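Local coordinates for xyloglucanase (Paenibacillus pabuli, PDB 2JEP), which hydrolyses xyloglucan, a plant cell wall polysaccharide, as a family 5 glycoside hydrolase, at residues 219-225 and 257-262. Numbering follows the deposited sequence. Where two conformers were deposited one is given.
Sequences ARWLLVP and KRIMIS. With EDO (1,2-ethanediol), chain D.
Four backbone hydrogen bonds join 219-225 to 257-262 as parallel neighbours. L222 N donates to R258 O (3.1 Å), M260 N to L222 O (2.8 Å), V224 N to M260 O (2.9 Å) and S262 N to V224 O (2.8 Å). L222 pairs with I259 (CA-CA 4.9 Å), L223 with M260 (4.5 Å) and V224 with I261 (5.1 Å). Both strands are extended, and their axes cross at -35°, 4.3 Å apart at their closest. Before the strands, R258 NH1 donates to K257 O (2.9 Å). A water links A219 O (2.7 Å) to R258 NE (2.9 Å). R258 NH2 also binds O2 of a 1,2-ethanediol (3.1 Å). W221 (chi1 m, chi2 92°) lays its six-membered ring against R258 CD, a CH-pi contact 3.6 Å from the centroid. M260 CG lies 3.6 Å from W221 CE3. L223 CD1 (chi1 t, chi2 p) meets M260 CB at 3.6 Å. On the other face V224 CG2 touches I259 CG2 (3.8 Å) and I261 CD1 (3.9 Å). These are adjacent strands, fifth and sixth, of the eight-stranded TIM barrel. Helix 193-211 packs on L222 and V224. Helix 35-42 packs on W221 and M260, and strands 175-178 and 319-324 flank the pair.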
ATOM      1  N   ALA A 219      16.177   6.994  11.291  1.00  9.98           N
ATOM      2  CA  ALA A 219      16.799   7.052   9.970  1.00 10.08           C
ATOM      3  C   ALA A 219      16.035   6.375   8.852  1.00 10.06           C
ATOM      4  O   ALA A 219      16.313   6.623   7.690  1.00 10.45           O
ATOM      5  CB  ALA A 219      18.221   6.462  10.038  1.00 11.67           C
ATOM      6  N   ARG A 220      15.089   5.497   9.183  1.00  9.34           N
ATOM      7  CA  ARG A 220      14.479   4.659   8.155  1.00  9.33           C
ATOM      8  C   ARG A 220      13.543   5.449   7.239  1.00  9.28           C
ATOM      9  O   ARG A 220      13.119   6.557   7.553  1.00  8.99           O
ATOM     10  CB  ARG A 220      13.779   3.461   8.764  1.00  9.79           C
ATOM     11  CG  ARG A 220      12.416   3.728   9.318  1.00 10.04           C
ATOM     12  CD  ARG A 220      11.682   2.447   9.756  1.00  9.01           C
ATOM     13  NE  ARG A 220      12.334   1.830  10.907  1.00  9.25           N
ATOM     14  CZ  ARG A 220      13.221   0.844  10.875  1.00  9.33           C
ATOM     15  NH1 ARG A 220      13.564   0.242   9.755  1.00  9.21           N
ATOM     16  NH2 ARG A 220      13.798   0.474  12.001  1.00  9.94           N
ATOM     17  N   TRP A 221      13.207   4.847   6.104  1.00  8.76           N
ATOM     18  CA  TRP A 221      12.219   5.425   5.217  1.00  9.27           C
ATOM     19  C   TRP A 221      10.812   5.273   5.781  1.00  7.99           C
ATOM     20  O   TRP A 221      10.429   4.213   6.290  1.00  8.20           O
ATOM     21  CB  TRP A 221      12.300   4.755   3.854  1.00  9.91           C
ATOM     22  CG  TRP A 221      13.547   5.075   3.122  1.00 10.61           C
ATOM     23  CD1 TRP A 221      14.726   4.371   3.131  1.00 12.44           C
ATOM     24  CD2 TRP A 221      13.753   6.185   2.257  1.00 10.61           C
ATOM     25  NE1 TRP A 221      15.645   4.999   2.332  1.00 12.14           N
ATOM     26  CE2 TRP A 221      15.078   6.116   1.785  1.00 10.67           C
ATOM     27  CE3 TRP A 221      12.962   7.259   1.869  1.00 10.15           C
ATOM     28  CZ2 TRP A 221      15.611   7.066   0.902  1.00 12.26           C
ATOM     29  CZ3 TRP A 221      13.502   8.206   1.004  1.00 11.73           C
ATOM     30  CH2 TRP A 221      14.812   8.095   0.536  1.00 11.82           C
ATOM     31  N   LEU A 222      10.032   6.347   5.651  1.00  8.14           N
ATOM     32  CA  LEU A 222       8.652   6.396   6.105  1.00  8.11           C
ATOM     33  C   LEU A 222       7.764   6.802   4.939  1.00  7.65           C
ATOM     34  O   LEU A 222       8.049   7.782   4.252  1.00  9.80           O
ATOM     35  CB  LEU A 222       8.516   7.433   7.210  1.00  8.14           C
ATOM     36  CG  LEU A 222       9.427   7.253   8.436  1.00  8.10           C
ATOM     37  CD1 LEU A 222       9.189   8.379   9.443  1.00  9.18           C
ATOM     38  CD2 LEU A 222       9.241   5.905   9.069  1.00  8.44           C
ATOM     39  N   LEU A 223       6.696   6.035   4.719  1.00  6.18           N
ATOM     40  CA  LEU A 223       5.801   6.194   3.581  1.00  6.62           C
ATOM     41  C   LEU A 223       4.488   6.815   4.066  1.00  6.54           C
ATOM     42  O   LEU A 223       3.904   6.316   5.026  1.00  6.61           O
ATOM     43  CB  LEU A 223       5.545   4.821   2.957  1.00  6.77           C
ATOM     44  CG  LEU A 223       4.558   4.681   1.800  1.00  7.07           C
ATOM     45  CD1 LEU A 223       5.060   5.486   0.598  1.00  6.70           C
ATOM     46  CD2 LEU A 223       4.346   3.245   1.413  1.00  8.32           C
ATOM     47  N   VAL A 224       4.055   7.898   3.410  1.00  6.64           N
ATOM     48  CA  VAL A 224       2.850   8.614   3.785  1.00  6.67           C
ATOM     49  C   VAL A 224       1.975   8.839   2.551  1.00  6.38           C
ATOM     50  O   VAL A 224       2.485   9.156   1.477  1.00  6.68           O
ATOM     51  CB  VAL A 224       3.143   9.970   4.493  1.00  6.74           C
ATOM     52  CG1 VAL A 224       3.955   9.711   5.753  1.00  7.50           C
ATOM     53  CG2 VAL A 224       3.851  10.972   3.580  1.00  8.37           C
ATOM     54  N   PRO A 225       0.650   8.694   2.703  1.00  6.19           N
ATOM     55  CA  PRO A 225      -0.252   9.034   1.638  1.00  6.36           C
ATOM     56  C   PRO A 225      -0.890  10.400   1.781  1.00  6.31           C
ATOM     57  O   PRO A 225      -0.849  11.001   2.845  1.00  7.24           O
ATOM     58  CB  PRO A 225      -1.342   7.975   1.809  1.00  6.77           C
ATOM     59  CG  PRO A 225      -1.477   7.897   3.313  1.00  6.58           C
ATOM     60  CD  PRO A 225      -0.075   8.116   3.847  1.00  6.44           C
ATOM     61  N   LYS A 257      15.645  13.439   1.491  1.00 11.44           N
ATOM     62  CA  LYS A 257      14.439  13.058   2.225  0.50 10.55           C
ATOM     63  C   LYS A 257      14.564  11.628   2.727  1.00  9.72           C
ATOM     64  O   LYS A 257      15.276  10.818   2.127  1.00 10.99           O
ATOM     65  CB  LYS A 257      13.204  13.136   1.322  0.50 10.39           C
ATOM     66  CG  LYS A 257      13.112  14.376   0.443  0.50 10.54           C
ATOM     67  CD  LYS A 257      13.062  15.638   1.256  0.50 10.54           C
ATOM     68  CE  LYS A 257      12.867  16.871   0.376  0.50 12.23           C
ATOM     69  NZ  LYS A 257      14.094  17.225  -0.395  0.50 13.51           N
ATOM     70  N   ARG A 258      13.872  11.324   3.823  1.00  9.43           N
ATOM     71  CA  ARG A 258      13.637   9.920   4.188  1.00  9.14           C
ATOM     72  C   ARG A 258      12.134   9.687   4.344  1.00  8.71           C
ATOM     73  O   ARG A 258      11.668   8.912   5.200  1.00  9.00           O
ATOM     74  CB  ARG A 258      14.400   9.492   5.451  1.00  9.76           C
ATOM     75  CG  ARG A 258      15.905   9.284   5.191  1.00 10.63           C
ATOM     76  CD  ARG A 258      16.161   8.088   4.286  1.00 11.16           C
ATOM     77  NE  ARG A 258      17.584   7.831   4.085  1.00 12.15           N
ATOM     78  CZ  ARG A 258      18.345   8.508   3.219  1.00 13.42           C
ATOM     79  NH1 ARG A 258      17.858   9.456   2.420  1.00 13.46           N
ATOM     80  NH2 ARG A 258      19.633   8.232   3.151  1.00 15.74           N
ATOM     81  N   ILE A 259      11.387  10.379   3.480  1.00  8.20           N
ATOM     82  CA  ILE A 259       9.941  10.205   3.382  0.50  8.78           C
ATOM     83  C   ILE A 259       9.603   9.869   1.942  1.00  8.17           C
ATOM     84  O   ILE A 259      10.193  10.415   1.014  1.00  9.09           O
ATOM     85  CB  ILE A 259       9.179  11.450   3.865  0.50  8.98           C
ATOM     86  CG1 ILE A 259       9.452  11.671   5.353  0.50 10.19           C
ATOM     87  CG2 ILE A 259       7.666  11.303   3.607  0.50  9.89           C
ATOM     88  CD1 ILE A 259       8.950  12.970   5.857  0.50 13.17           C
ATOM     89  N   MET A 260       8.695   8.909   1.775  1.00  8.44           N
ATOM     90  CA  MET A 260       8.183   8.478   0.469  1.00  9.10           C
ATOM     91  C   MET A 260       6.687   8.784   0.439  1.00  7.78           C
ATOM     92  O   MET A 260       6.052   8.840   1.497  1.00  7.29           O
ATOM     93  CB  MET A 260       8.320   6.965   0.293  1.00 10.77           C
ATOM     94  CG  MET A 260       9.653   6.380   0.616  1.00 13.18           C
ATOM     95  SD  MET A 260       9.600   4.584   0.513  1.00 16.40           S
ATOM     96  CE  MET A 260      11.347   4.187   0.206  1.00 16.20           C
ATOM     97  N   ILE A 261       6.124   8.916  -0.763  1.00  7.28           N
ATOM     98  CA  ILE A 261       4.713   9.256  -0.936  1.00  7.28           C
ATOM     99  C   ILE A 261       3.962   8.084  -1.560  1.00  6.92           C
ATOM    100  O   ILE A 261       4.408   7.498  -2.539  1.00  7.10           O
ATOM    101  CB  ILE A 261       4.535  10.495  -1.831  1.00  7.48           C
ATOM    102  CG1 ILE A 261       5.411  11.668  -1.354  1.00  9.06           C
ATOM    103  CG2 ILE A 261       3.082  10.943  -1.873  1.00  8.70           C
ATOM    104  CD1 ILE A 261       5.172  12.110   0.099  1.00  9.72           C
ATOM    105  N   SER A 262       2.828   7.742  -0.944  1.00  6.31           N
ATOM    106  CA  SER A 262       1.983   6.633  -1.382  1.00  6.33           C
ATOM    107  C   SER A 262       0.833   7.089  -2.246  1.00  6.44           C
ATOM    108  O   SER A 262       0.234   8.096  -1.938  1.00  7.54           O
ATOM    109  CB  SER A 262       1.390   5.980  -0.151  1.00  6.15           C
ATOM    110  OG  SER A 262       0.363   5.075  -0.462  1.00  7.43           O
TER
HETATM  111  C1  EDO D1397      21.572   7.537   6.550  1.00 26.20           C
HETATM  112  O1  EDO D1397      20.787   6.782   7.483  1.00 25.29           O
HETATM  113  C2  EDO D1397      22.277   6.553   5.613  1.00 26.01           C
HETATM  114  O2  EDO D1397      21.359   6.087   4.600  1.00 25.47           O
HETATM  115  O   HOH W   1      18.435   5.966   6.175  1.00 14.47           O